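Side-chain contacts in N-acetylmuramoyl-l-alanine amidase (Bartonella henselae, PDB 3NE8), which probably hydrolyses the amide bond between N-acetylmuramic acid and L-alanine in peptidoglycan, a zinc-dependent step in remodelling the bacterial cell wall during division: residues A[77-82]-A[149-154]; A[53-58]-A[64-69]; A[24-29]-A[198-203]. All blocks are in the same frame, centred on the assembly; numbering follows the deposited sequence. Where two conformers were deposited one is given.

Contacts 1 and 2 lie on opposite faces of the mixed sheet. Contact 1 is the most central, strand 77-82 against helix 135-161, and is wholly apolar where the two segments meet. Contact 2 also is largely buried but further out, joining the loop after strand 49-53 to helix 63-72, and it mixes methyl packing with arginines that make no hydrogen bond to each other's segment. The two meet where Phe-78 packs on Thr-54 and Arg-66. Contact 3, nearer the surface, relies on hydrogen bonds to a carboxylate. Contacts 1 and 3 each carry a zinc ligand, His-82 and Glu-28, whereas contact 2 ties to contact 3 through Lys-29, which bonds to Arg-55 and Asp-58.

Contact 1. Residues A[77-82]-A[149-154]. With ZN (zinc ion), chain B.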
ATOM      1  N   LEU A  77       6.121  -1.263 -12.947  1.00  8.92           N
ATOM      2  CA  LEU A  77       6.089   0.118 -12.481  1.00  8.13           C
ATOM      3  C   LEU A  77       6.646   0.993 -13.593  1.00  8.25           C
ATOM      4  O   LEU A  77       7.617   0.616 -14.260  1.00  9.02           O
ATOM      5  CB  LEU A  77       6.943   0.273 -11.214  1.00  9.33           C
ATOM      6  CG  LEU A  77       7.072   1.680 -10.623  1.00  9.35           C
ATOM      7  CD1 LEU A  77       5.725   2.264 -10.193  1.00 11.01           C
ATOM      8  CD2 LEU A  77       8.043   1.672  -9.452  1.00 11.72           C
ATOM      9  N   PHE A  78       6.040   2.159 -13.775  1.00  7.69           N
ATOM     10  CA  PHE A  78       6.414   3.145 -14.780  1.00  7.58           C
ATOM     11  C   PHE A  78       6.567   4.489 -14.078  1.00  7.89           C
ATOM     12  O   PHE A  78       5.662   4.922 -13.353  1.00  9.02           O
ATOM     13  CB  PHE A  78       5.321   3.221 -15.850  1.00  8.35           C
ATOM     14  CG  PHE A  78       5.551   4.276 -16.896  1.00  9.02           C
ATOM     15  CD1 PHE A  78       6.496   4.093 -17.896  1.00  9.36           C
ATOM     16  CD2 PHE A  78       4.821   5.458 -16.885  1.00 12.07           C
ATOM     17  CE1 PHE A  78       6.695   5.057 -18.887  1.00 10.46           C
ATOM     18  CE2 PHE A  78       5.027   6.433 -17.850  1.00 13.13           C
ATOM     19  CZ  PHE A  78       5.967   6.226 -18.863  1.00 10.72           C
ATOM     20  N   ILE A  79       7.710   5.141 -14.279  1.00  7.88           N
ATOM     21  CA  ILE A  79       7.998   6.427 -13.656  1.00  7.45           C
ATOM     22  C   ILE A  79       8.394   7.430 -14.730  1.00  7.64           C
ATOM     23  O   ILE A  79       9.411   7.245 -15.409  1.00  7.90           O
ATOM     24  CB  ILE A  79       9.145   6.308 -12.627  1.00  7.86           C
ATOM     25  CG1 ILE A  79       8.822   5.253 -11.556  1.00  9.29           C
ATOM     26  CG2 ILE A  79       9.418   7.659 -11.992  1.00  9.70           C
ATOM     27  CD1 ILE A  79       9.973   4.970 -10.602  1.00 10.95           C
ATOM     28  N   SER A  80       7.595   8.477 -14.891  1.00  7.97           N
ATOM     29  CA  SER A  80       7.929   9.542 -15.823  1.00  7.93           C
ATOM     30  C   SER A  80       8.599  10.662 -15.048  1.00  8.49           C
ATOM     31  O   SER A  80       8.080  11.126 -14.021  1.00 10.19           O
ATOM     32  CB  SER A  80       6.673  10.050 -16.527  1.00  8.37           C
ATOM     33  OG  SER A  80       7.002  10.948 -17.583  1.00  9.22           O
ATOM     34  N   ILE A  81       9.755  11.094 -15.543  1.00  8.47           N
ATOM     35  CA  ILE A  81      10.645  12.004 -14.826  1.00  8.96           C
ATOM     36  C   ILE A  81      10.645  13.374 -15.500  1.00  7.98           C
ATOM     37  O   ILE A  81      10.892  13.470 -16.708  1.00  8.43           O
ATOM     38  CB  ILE A  81      12.074  11.424 -14.840  1.00  8.74           C
ATOM     39  CG1 ILE A  81      12.112  10.086 -14.091  1.00  9.92           C
ATOM     40  CG2 ILE A  81      13.093  12.416 -14.275  1.00  9.48           C
ATOM     41  CD1 ILE A  81      13.248   9.180 -14.479  1.00 12.80           C
ATOM     42  N   HIS A  82      10.364  14.416 -14.714  1.00  8.19           N
ATOM     43  CA  HIS A  82      10.172  15.777 -15.207  1.00  8.57           C
ATOM     44  C   HIS A  82      10.852  16.823 -14.346  1.00  8.87           C
ATOM     45  O   HIS A  82      11.208  16.557 -13.196  1.00 10.10           O
ATOM     46  CB  HIS A  82       8.674  16.076 -15.329  1.00  8.99           C
ATOM     47  CG  HIS A  82       8.049  15.344 -16.464  1.00  8.29           C
ATOM     48  ND1 HIS A  82       7.853  15.929 -17.695  1.00  9.32           N
ATOM     49  CD2 HIS A  82       7.695  14.043 -16.599  1.00  9.81           C
ATOM     50  CE1 HIS A  82       7.367  15.026 -18.531  1.00 10.47           C
ATOM     51  NE2 HIS A  82       7.259  13.877 -17.890  1.00 10.35           N
ATOM     52  N   ILE A 149      -0.860   4.844  -6.311  1.00 10.00           N
ATOM     53  CA  ILE A 149      -1.027   5.627  -5.084  0.54  9.66           C
ATOM     54  C   ILE A 149      -0.050   5.152  -4.002  1.00  9.37           C
ATOM     55  O   ILE A 149       0.602   5.947  -3.322  1.00 10.81           O
ATOM     56  CB  ILE A 149      -2.490   5.512  -4.547  0.54 10.75           C
ATOM     57  CG1 ILE A 149      -3.500   6.181  -5.494  0.54 11.06           C
ATOM     58  CG2 ILE A 149      -2.613   6.119  -3.155  0.54 10.63           C
ATOM     59  CD1 ILE A 149      -3.304   7.674  -5.659  0.54 15.04           C
ATOM     60  N   ASN A 150       0.008   3.836  -3.829  1.00 10.06           N
ATOM     61  CA  ASN A 150       0.912   3.256  -2.848  1.00 10.46           C
ATOM     62  C   ASN A 150       2.348   3.677  -3.123  1.00 10.91           C
ATOM     63  O   ASN A 150       3.066   4.109  -2.219  1.00 11.21           O
ATOM     64  CB  ASN A 150       0.797   1.731  -2.848  1.00 11.14           C
ATOM     65  CG  ASN A 150       1.800   1.085  -1.929  1.00 12.77           C
ATOM     66  OD1 ASN A 150       2.909   0.786  -2.325  1.00 15.45           O
ATOM     67  ND2 ASN A 150       1.414   0.879  -0.679  1.00 21.16           N
ATOM     68  N   PHE A 151       2.780   3.563  -4.377  1.00  9.98           N
ATOM     69  CA  PHE A 151       4.139   3.944  -4.696  1.00  8.66           C
ATOM     70  C   PHE A 151       4.374   5.436  -4.470  1.00  9.78           C
ATOM     71  O   PHE A 151       5.400   5.836  -3.907  1.00 10.70           O
ATOM     72  CB  PHE A 151       4.502   3.546  -6.124  1.00  9.50           C
ATOM     73  CG  PHE A 151       5.927   3.870  -6.481  1.00  9.30           C
ATOM     74  CD1 PHE A 151       6.967   3.248  -5.817  1.00  9.55           C
ATOM     75  CD2 PHE A 151       6.225   4.838  -7.432  1.00  9.35           C
ATOM     76  CE1 PHE A 151       8.289   3.551  -6.124  1.00  9.40           C
ATOM     77  CE2 PHE A 151       7.548   5.144  -7.741  1.00  8.49           C
ATOM     78  CZ  PHE A 151       8.579   4.500  -7.080  1.00  9.72           C
ATOM     79  N   ALA A 152       3.437   6.267  -4.923  1.00  9.19           N
ATOM     80  CA  ALA A 152       3.572   7.705  -4.709  1.00 10.58           C
ATOM     81  C   ALA A 152       3.769   8.020  -3.223  1.00 11.79           C
ATOM     82  O   ALA A 152       4.636   8.820  -2.848  1.00 13.33           O
ATOM     83  CB  ALA A 152       2.355   8.458  -5.266  1.00 11.25           C
ATOM     84  N   ASN A 153       2.944   7.398  -2.379  1.00 11.85           N
ATOM     85  CA  ASN A 153       3.015   7.608  -0.932  1.00 13.91           C
ATOM     86  C   ASN A 153       4.361   7.228  -0.376  1.00 12.66           C
ATOM     87  O   ASN A 153       4.940   7.954   0.443  1.00 15.02           O
ATOM     88  CB  ASN A 153       1.960   6.765  -0.209  1.00 17.03           C
ATOM     89  CG  ASN A 153       0.597   7.399  -0.225  1.00 20.39           C
ATOM     90  OD1 ASN A 153       0.454   8.589  -0.509  1.00 21.15           O
ATOM     91  ND2 ASN A 153      -0.426   6.605   0.089  1.00 19.91           N
ATOM     92  N   ASN A 154       4.867   6.086  -0.814  1.00 12.82           N
ATOM     93  CA  ASN A 154       6.148   5.636  -0.311  1.00 15.46           C
ATOM     94  C   ASN A 154       7.288   6.542  -0.759  1.00 12.94           C
ATOM     95  O   ASN A 154       8.199   6.823   0.019  1.00 13.98           O
ATOM     96  CB  ASN A 154       6.429   4.193  -0.706  1.00 22.69           C
ATOM     97  CG  ASN A 154       7.377   3.516   0.262  1.00 24.41           C
ATOM     98  OD1 ASN A 154       7.282   3.709   1.479  1.00 32.03           O
ATOM     99  ND2 ASN A 154       8.295   2.722  -0.266  1.00 26.27           N
TER
HETATM  100 ZN    ZN B   1       7.964  18.037 -18.241  0.71  8.97          ZN
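On the same strand that lays Leu-77 and Ile-79 against Phe-151 of the helix, the hydroxyl of Ser-80 is held by two groups: His-82 NE2 donates to Ser-80 OG at 3.0 Å, and Asp-10 of the neighbouring strand is hydrogen-bonded to the same oxygen. The bond from the imidazole is bent, 132° at the hydrogen, although the hydroxyl lies close to the ring plane. On its other side the ring binds the metal, His-82 ND1 standing 2.2 Å from the zinc ion, so the two nitrogens together fix how the imidazole is turned.

Across the contact itself the meeting is purely hydrocarbon. Leu-77 sends CD2 squarely over one face of the Phe-151 ring, 3.8 Å from its centroid, a CH-pi contact in which the methyl sits above the middle of the aromatic cloud. Its other methyl, Leu-77 CD1, lies 3.8 Å from Phe-151 CD2. Ile-79 comes in obliquely, with CD1 3.8 Å from Phe-151 CE2. Phe-151 can reach the strand because its CG is anti to the backbone N (chi1 -178°), which carries the ring away from the helix axis toward the sheet. Branched aliphatic residues suit the strand here, since their methyls offer a compact surface to a flat ring. Ile-220 of helix 206-227 touches all three residues, and Phe-223 meets the Phe-151 ring with its plane steeply inclined.

This is the helix-on-sheet core of the zinc amidase fold, where strand 77-82 lies inside the mixed sheet. The chemistry divides the strand by place: its beginning is anchored by dispersion and CH-pi contacts, while its end delivers a zinc ligand whose ring orientation the second-shell Ser-80 is likely to steady.

Contact 2. Residues A[53-58]-A[64-69]; sequences LTRDSD and SERVKK
Thr-54 lies against helix 63-72 with its methyl turned to Arg-66 and its hydroxyl turned elsewhere, while Lys-69 lies alongside its carbonyl. With OG1 placed between the backbone N and the carbonyl carbon (chi1 56°), the methyl is directed to the helix: Thr-54 CG2 packs 3.8 Å from the carbonyl oxygen Arg-66 O and 4.1 Å from Arg-66 CB. A beta-branched residue with one polar and one apolar arm suits this spot, because the hydroxyl, Thr-54 OG1, is hydrogen-bonded to Asp-10.

Across this contact Lys-69 works through its aliphatic length. Its methylenes pass beside the carbonyl oxygen of Thr-54, with Lys-69 CD 3.4 Å from Thr-54 O and 4.0 Å from Thr-54 CB.

The two arginines come together with their guanidinium groups turned differently. Arg-66 NH1 lies near the plane of the Arg-55 group, at its edge, whereas Arg-55 NE approaches the Arg-66 group obliquely; these two nitrogens are 4.5 Å apart. Each is committed to other acceptors. Arg-55 NH1 bonds to Ser-57 O at 3.0 Å, nearly within its own guanidinium plane but above the carbonyl plane, and Arg-55 NH2 reaches the carbonyl of Lys-29. Arg-66, extended from CG to NE, forms a salt bridge to Asp-10 through NH1 and also binds the carbonyls of Pro-11 and His-13.

The loop is folded back onto the helix that follows it, beside the strand 5-11 that leads to the zinc ligand His-13. Loop and helix together connect strand 49-53 to the parallel strand 77-82, a beta-alpha-beta crossover that passes strand 5-11. Asp-10 is shared by Thr-54 and Arg-66, so the positive charge of Arg-66 is probably offset, and the carbonyl oxygens that the arginines bind should ease the closeness of the like charges.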
ATOM      1  N   LEU A  53      14.641   2.137 -20.146  1.00  9.53           N
ATOM      2  CA  LEU A  53      14.257   3.522 -20.374  1.00  8.34           C
ATOM      3  C   LEU A  53      13.422   3.628 -21.656  1.00  8.92           C
ATOM      4  O   LEU A  53      13.677   2.902 -22.625  1.00 10.18           O
ATOM      5  CB  LEU A  53      15.506   4.405 -20.493  1.00  9.23           C
ATOM      6  CG  LEU A  53      16.057   5.016 -19.204  1.00 10.56           C
ATOM      7  CD1 LEU A  53      16.400   3.958 -18.150  1.00 10.37           C
ATOM      8  CD2 LEU A  53      17.273   5.886 -19.498  1.00 11.66           C
ATOM      9  N   THR A  54      12.437   4.525 -21.676  1.00  8.55           N
ATOM     10  CA  THR A  54      11.688   4.764 -22.908  1.00  8.34           C
ATOM     11  C   THR A  54      12.597   5.313 -24.017  1.00  9.06           C
ATOM     12  O   THR A  54      12.392   5.012 -25.187  1.00  9.31           O
ATOM     13  CB  THR A  54      10.514   5.723 -22.683  1.00  8.24           C
ATOM     14  OG1 THR A  54      11.021   6.932 -22.126  1.00  8.37           O
ATOM     15  CG2 THR A  54       9.471   5.099 -21.744  1.00  8.39           C
ATOM     16  N   ARG A  55      13.538   6.173 -23.637  1.00  8.85           N
ATOM     17  CA  ARG A  55      14.596   6.655 -24.521  1.00  9.21           C
ATOM     18  C   ARG A  55      15.880   6.684 -23.723  1.00  9.19           C
ATOM     19  O   ARG A  55      15.879   7.016 -22.531  1.00  9.46           O
ATOM     20  CB  ARG A  55      14.296   8.058 -25.058  1.00  9.93           C
ATOM     21  CG  ARG A  55      14.311   9.162 -23.994  1.00 10.28           C
ATOM     22  CD  ARG A  55      13.932  10.508 -24.584  1.00 11.07           C
ATOM     23  NE  ARG A  55      13.866  11.594 -23.601  1.00  9.94           N
ATOM     24  CZ  ARG A  55      14.853  12.449 -23.344  1.00  8.24           C
ATOM     25  NH1 ARG A  55      16.020  12.331 -23.970  1.00  9.79           N
ATOM     26  NH2 ARG A  55      14.677  13.427 -22.470  1.00  8.78           N
ATOM     27  N   ASP A  56      16.975   6.315 -24.385  1.00  9.88           N
ATOM     28  CA  ASP A  56      18.310   6.446 -23.809  1.00 11.48           C
ATOM     29  C   ASP A  56      19.188   7.245 -24.763  1.00 10.26           C
ATOM     30  O   ASP A  56      20.372   6.949 -24.966  1.00 12.02           O
ATOM     31  CB  ASP A  56      18.919   5.084 -23.485  1.00 11.18           C
ATOM     32  CG  ASP A  56      20.059   5.173 -22.488  1.00 10.38           C
ATOM     33  OD1 ASP A  56      20.770   4.166 -22.341  1.00 12.08           O
ATOM     34  OD2 ASP A  56      20.255   6.244 -21.872  1.00 11.41           O
ATOM     35  N   SER A  57      18.579   8.267 -25.342  1.00 11.08           N
ATOM     36  CA  SER A  57      19.222   9.173 -26.277  1.00 10.54           C
ATOM     37  C   SER A  57      18.293  10.358 -26.447  1.00 10.10           C
ATOM     38  O   SER A  57      17.177  10.373 -25.904  1.00 10.58           O
ATOM     39  CB  SER A  57      19.441   8.492 -27.624  1.00 13.20           C
ATOM     40  OG  SER A  57      18.205   8.199 -28.246  1.00 14.29           O
ATOM     41  N   ASP A  58      18.747  11.341 -27.213  1.00 11.45           N
ATOM     42  CA  ASP A  58      18.006  12.575 -27.404  1.00 11.35           C
ATOM     43  C   ASP A  58      17.054  12.423 -28.581  1.00 11.42           C
ATOM     44  O   ASP A  58      17.379  12.810 -29.707  1.00 16.52           O
ATOM     45  CB  ASP A  58      18.978  13.730 -27.652  1.00 14.99           C
ATOM     46  CG  ASP A  58      18.282  15.061 -27.714  1.00 15.33           C
ATOM     47  OD1 ASP A  58      17.249  15.215 -27.051  1.00 15.07           O
ATOM     48  OD2 ASP A  58      18.776  15.954 -28.430  1.00 22.29           O
ATOM     49  N   SER A  64       1.899   8.545 -25.904  1.00 11.47           N
ATOM     50  CA  SER A  64       1.356   7.208 -26.093  1.00 11.67           C
ATOM     51  C   SER A  64       2.441   6.177 -26.383  1.00 11.89           C
ATOM     52  O   SER A  64       2.291   4.992 -26.047  1.00 12.28           O
ATOM     53  CB  SER A  64       0.321   7.205 -27.215  1.00 14.18           C
ATOM     54  OG  SER A  64       0.929   7.556 -28.449  1.00 16.93           O
ATOM     55  N   GLU A  65       3.520   6.597 -27.037  1.00 11.45           N
ATOM     56  CA  GLU A  65       4.610   5.680 -27.324  0.56 11.24           C
ATOM     57  C   GLU A  65       5.366   5.322 -26.042  1.00 10.94           C
ATOM     58  O   GLU A  65       5.841   4.200 -25.894  1.00 10.48           O
ATOM     59  CB  GLU A  65       5.560   6.278 -28.361  0.56 13.79           C
ATOM     60  CG  GLU A  65       6.505   5.270 -28.974  0.56 14.25           C
ATOM     61  CD  GLU A  65       5.807   4.323 -29.938  0.56 20.48           C
ATOM     62  OE1 GLU A  65       4.656   4.607 -30.331  0.56 21.28           O
ATOM     63  OE2 GLU A  65       6.413   3.296 -30.306  0.56 25.78           O
ATOM     64  N   ARG A  66       5.477   6.273 -25.121  1.00 10.14           N
ATOM     65  CA  ARG A  66       6.118   6.003 -23.836  1.00  9.08           C
ATOM     66  C   ARG A  66       5.305   4.967 -23.051  1.00  9.65           C
ATOM     67  O   ARG A  66       5.862   4.015 -22.495  1.00  9.82           O
ATOM     68  CB  ARG A  66       6.275   7.316 -23.066  1.00 10.00           C
ATOM     69  CG  ARG A  66       7.142   8.336 -23.815  1.00  9.05           C
ATOM     70  CD  ARG A  66       6.985   9.725 -23.240  1.00  9.48           C
ATOM     71  NE  ARG A  66       7.590  10.755 -24.085  1.00 10.09           N
ATOM     72  CZ  ARG A  66       8.760  11.341 -23.843  1.00  8.96           C
ATOM     73  NH1 ARG A  66       9.489  10.992 -22.785  1.00  9.77           N
ATOM     74  NH2 ARG A  66       9.217  12.267 -24.680  1.00 10.57           N
ATOM     75  N   VAL A  67       3.987   5.137 -23.041  1.00  9.29           N
ATOM     76  CA  VAL A  67       3.098   4.180 -22.369  1.00  8.88           C
ATOM     77  C   VAL A  67       3.205   2.802 -23.019  1.00 10.74           C
ATOM     78  O   VAL A  67       3.309   1.779 -22.328  1.00 10.78           O
ATOM     79  CB  VAL A  67       1.649   4.685 -22.386  1.00  9.76           C
ATOM     80  CG1 VAL A  67       0.694   3.628 -21.832  1.00 13.15           C
ATOM     81  CG2 VAL A  67       1.524   5.969 -21.583  1.00 11.78           C
ATOM     82  N   LYS A  68       3.206   2.765 -24.344  1.00 10.86           N
ATOM     83  CA  LYS A  68       3.304   1.507 -25.070  0.55 11.10           C
ATOM     84  C   LYS A  68       4.597   0.768 -24.722  1.00 11.45           C
ATOM     85  O   LYS A  68       4.608  -0.451 -24.575  1.00 12.53           O
ATOM     86  CB  LYS A  68       3.215   1.776 -26.573  0.55 13.59           C
ATOM     87  CG  LYS A  68       3.389   0.561 -27.468  0.55 14.86           C
ATOM     88  CD  LYS A  68       3.106   0.938 -28.921  0.55 20.63           C
ATOM     89  CE  LYS A  68       3.549  -0.147 -29.891  0.55 28.02           C
ATOM     90  NZ  LYS A  68       5.029  -0.176 -30.059  0.55 28.35           N
ATOM     91  N   LYS A  69       5.692   1.507 -24.587  1.00 11.46           N
ATOM     92  CA  LYS A  69       6.967   0.883 -24.242  1.00 12.35           C
ATOM     93  C   LYS A  69       6.909   0.229 -22.862  1.00 11.08           C
ATOM     94  O   LYS A  69       7.446  -0.860 -22.667  1.00 13.44           O
ATOM     95  CB  LYS A  69       8.112   1.896 -24.339  1.00 11.98           C
ATOM     96  CG  LYS A  69       8.460   2.286 -25.776  1.00 14.64           C
ATOM     97  CD  LYS A  69       9.497   3.406 -25.809  1.00 14.51           C
ATOM     98  CE  LYS A  69       9.885   3.797 -27.233  1.00 17.29           C
ATOM     99  NZ  LYS A  69      10.450   2.654 -28.002  1.00 19.85           N
TER

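Contact 3. Residues A[24-29]-A[198-203]. With ZN (zinc ion), chain B.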
ATOM      1  N   THR A  24      20.175  29.320 -16.483  1.00 15.91           N
ATOM      2  CA  THR A  24      21.530  28.997 -16.928  1.00 16.07           C
ATOM      3  C   THR A  24      21.575  28.377 -18.322  1.00 17.04           C
ATOM      4  O   THR A  24      22.655  28.118 -18.853  1.00 17.61           O
ATOM      5  CB  THR A  24      22.220  28.014 -15.971  1.00 16.55           C
ATOM      6  OG1 THR A  24      21.487  26.782 -15.945  1.00 16.58           O
ATOM      7  CG2 THR A  24      22.311  28.588 -14.562  1.00 20.10           C
ATOM      8  N   GLY A  25      20.409  28.129 -18.907  1.00 14.90           N
ATOM      9  CA  GLY A  25      20.324  27.493 -20.208  1.00 14.35           C
ATOM     10  C   GLY A  25      20.069  26.000 -20.146  1.00 13.82           C
ATOM     11  O   GLY A  25      19.803  25.367 -21.168  1.00 14.20           O
ATOM     12  N   ILE A  26      20.154  25.426 -18.952  1.00 13.09           N
ATOM     13  CA  ILE A  26      19.934  23.993 -18.812  1.00 13.34           C
ATOM     14  C   ILE A  26      18.517  23.606 -19.265  1.00 12.45           C
ATOM     15  O   ILE A  26      17.543  24.308 -18.962  1.00 14.23           O
ATOM     16  CB  ILE A  26      20.210  23.529 -17.366  1.00 13.54           C
ATOM     17  CG1 ILE A  26      20.237  22.000 -17.283  1.00 14.53           C
ATOM     18  CG2 ILE A  26      19.192  24.133 -16.399  1.00 14.59           C
ATOM     19  CD1 ILE A  26      20.835  21.490 -15.987  1.00 22.54           C
ATOM     20  N   LEU A  27      18.408  22.488 -19.982  1.00 11.84           N
ATOM     21  CA  LEU A  27      17.129  22.038 -20.531  1.00 11.60           C
ATOM     22  C   LEU A  27      16.565  20.842 -19.788  1.00 10.14           C
ATOM     23  O   LEU A  27      17.285  19.885 -19.477  1.00 10.61           O
ATOM     24  CB  LEU A  27      17.285  21.645 -22.002  1.00 12.36           C
ATOM     25  CG  LEU A  27      17.617  22.760 -22.993  1.00 13.61           C
ATOM     26  CD1 LEU A  27      17.757  22.183 -24.394  1.00 15.75           C
ATOM     27  CD2 LEU A  27      16.525  23.811 -22.958  1.00 16.32           C
ATOM     28  N   GLU A  28      15.260  20.886 -19.550  1.00  9.95           N
ATOM     29  CA  GLU A  28      14.562  19.784 -18.917  1.00  9.26           C
ATOM     30  C   GLU A  28      14.873  18.445 -19.588  1.00  9.54           C
ATOM     31  O   GLU A  28      15.136  17.462 -18.897  1.00  9.40           O
ATOM     32  CB  GLU A  28      13.056  20.047 -18.913  1.00  9.53           C
ATOM     33  CG  GLU A  28      12.262  18.954 -18.236  1.00  9.66           C
ATOM     34  CD  GLU A  28      10.780  19.214 -18.254  1.00 10.54           C
ATOM     35  OE1 GLU A  28      10.334  20.187 -18.903  1.00 11.43           O
ATOM     36  OE2 GLU A  28      10.058  18.414 -17.625  1.00  9.96           O
ATOM     37  N   LYS A  29      14.878  18.398 -20.919  1.00  8.98           N
ATOM     38  CA  LYS A  29      15.086  17.118 -21.589  1.00  9.38           C
ATOM     39  C   LYS A  29      16.434  16.501 -21.240  1.00  8.98           C
ATOM     40  O   LYS A  29      16.579  15.276 -21.256  1.00  9.72           O
ATOM     41  CB  LYS A  29      14.942  17.247 -23.112  1.00  9.66           C
ATOM     42  CG  LYS A  29      16.032  18.055 -23.807  1.00 10.21           C
ATOM     43  CD  LYS A  29      16.025  17.792 -25.305  1.00 10.79           C
ATOM     44  CE  LYS A  29      17.049  18.643 -26.042  1.00 12.03           C
ATOM     45  NZ  LYS A  29      17.112  18.249 -27.485  1.00 11.98           N
ATOM     46  N   GLU A 198      16.105  28.273  -7.047  1.00 16.55           N
ATOM     47  CA  GLU A 198      16.739  27.391  -6.082  1.00 16.88           C
ATOM     48  C   GLU A 198      16.675  25.940  -6.550  1.00 15.53           C
ATOM     49  O   GLU A 198      17.658  25.201  -6.448  1.00 16.82           O
ATOM     50  CB  GLU A 198      16.111  27.554  -4.696  1.00 18.07           C
ATOM     51  CG  GLU A 198      16.375  28.913  -4.069  1.00 28.20           C
ATOM     52  CD  GLU A 198      17.855  29.203  -3.922  1.00 38.32           C
ATOM     53  OE1 GLU A 198      18.622  28.273  -3.587  1.00 39.18           O
ATOM     54  OE2 GLU A 198      18.250  30.366  -4.138  1.00 41.70           O
ATOM     55  N   ASP A 199      15.523  25.518  -7.067  1.00 15.92           N
ATOM     56  CA  ASP A 199      15.433  24.175  -7.634  1.00 13.84           C
ATOM     57  C   ASP A 199      16.413  24.002  -8.794  1.00 12.96           C
ATOM     58  O   ASP A 199      17.014  22.939  -8.941  1.00 14.32           O
ATOM     59  CB  ASP A 199      14.007  23.841  -8.088  1.00 13.97           C
ATOM     60  CG  ASP A 199      13.132  23.336  -6.953  1.00 13.96           C
ATOM     61  OD1 ASP A 199      13.539  23.443  -5.771  1.00 18.11           O
ATOM     62  OD2 ASP A 199      12.026  22.838  -7.236  1.00 13.89           O
ATOM     63  N   GLU A 200      16.569  25.024  -9.630  1.00 13.42           N
ATOM     64  CA  GLU A 200      17.512  24.926 -10.734  1.00 13.14           C
ATOM     65  C   GLU A 200      18.917  24.601 -10.220  1.00 15.59           C
ATOM     66  O   GLU A 200      19.628  23.794 -10.821  1.00 14.94           O
ATOM     67  CB  GLU A 200      17.512  26.197 -11.585  1.00 13.98           C
ATOM     68  CG  GLU A 200      18.450  26.094 -12.784  1.00 14.36           C
ATOM     69  CD  GLU A 200      18.354  27.269 -13.721  1.00 15.11           C
ATOM     70  OE1 GLU A 200      17.431  28.092 -13.576  1.00 19.16           O
ATOM     71  OE2 GLU A 200      19.212  27.370 -14.623  1.00 16.63           O
ATOM     72  N   LYS A 201      19.314  25.209  -9.104  1.00 15.97           N
ATOM     73  CA  LYS A 201      20.637  24.938  -8.529  1.00 17.32           C
ATOM     74  C   LYS A 201      20.783  23.496  -8.041  1.00 16.68           C
ATOM     75  O   LYS A 201      21.851  22.899  -8.182  1.00 20.26           O
ATOM     76  CB  LYS A 201      20.971  25.922  -7.404  1.00 20.50           C
ATOM     77  CG  LYS A 201      21.330  27.312  -7.892  1.00 24.63           C
ATOM     78  CD  LYS A 201      21.696  28.231  -6.733  1.00 32.58           C
ATOM     79  CE  LYS A 201      22.193  29.576  -7.237  1.00 43.40           C
ATOM     80  NZ  LYS A 201      22.629  30.475  -6.127  1.00 50.97           N
ATOM     81  N   LEU A 202      19.721  22.932  -7.475  1.00 15.95           N
ATOM     82  CA  LEU A 202      19.733  21.521  -7.100  1.00 16.48           C
ATOM     83  C   LEU A 202      19.779  20.636  -8.331  1.00 16.66           C
ATOM     84  O   LEU A 202      20.552  19.677  -8.402  1.00 16.05           O
ATOM     85  CB  LEU A 202      18.482  21.171  -6.294  1.00 16.70           C
ATOM     86  CG  LEU A 202      18.310  21.911  -4.969  1.00 18.23           C
ATOM     87  CD1 LEU A 202      16.981  21.561  -4.329  1.00 17.53           C
ATOM     88  CD2 LEU A 202      19.462  21.591  -4.020  1.00 21.50           C
ATOM     89  N   LEU A 203      18.946  20.968  -9.310  1.00 14.63           N
ATOM     90  CA  LEU A 203      18.789  20.157 -10.517  0.51 15.87           C
ATOM     91  C   LEU A 203      20.083  20.014 -11.306  1.00 14.85           C
ATOM     92  O   LEU A 203      20.292  19.012 -11.999  1.00 16.58           O
ATOM     93  CB  LEU A 203      17.703  20.753 -11.417  0.51 15.48           C
ATOM     94  CG  LEU A 203      16.269  20.643 -10.897  0.51 17.78           C
ATOM     95  CD1 LEU A 203      15.333  21.532 -11.697  0.51 19.60           C
ATOM     96  CD2 LEU A 203      15.806  19.198 -10.921  0.51 17.40           C
TER
HETATM   97 ZN    ZN B   1       7.964  18.037 -18.241  0.71  8.97          ZN
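Glu-200 is fully extended, CG anti to the backbone N (chi1 -177°) and the chain straight beyond it, and this carries its carboxylate from the helix to Thr-24. There the threonine torsion (chi1 62°) sets OG1 on the same oxygen that the backbone N-H reaches. Two bonds therefore converge on Glu-200 OE2. Thr-24 N donates along a nearly straight path (2.9 Å, 166°) to the syn lone pair, and Thr-24 OG1 donates at 2.7 Å, approaching close to the C-O axis. The second carboxylate oxygen, Glu-200 OE1, accepts the N-H of Val-23, so the group holds two successive peptide nitrogens. Glutamate is well matched to this: it is long enough to span the gap and offers two acceptors to a turn.

In the amidase fold the clamp joins helix 197-203, far along the chain, to the loop leading into helix 28-45. Leu-27 occupies the N-cap position of that helix, and Glu-28, in its first turn, is a zinc ligand, with Glu-28 OE2 2.2 Å from the metal. Gly-25 takes a positive phi as the loop turns, a backbone shape in which a beta carbon would collide with the carbonyl oxygen of Thr-24. Ile-26 then passes alongside the glutamate in the opposite sense, its methyl CG2 packing 3.7 Å from Glu-200 OE2.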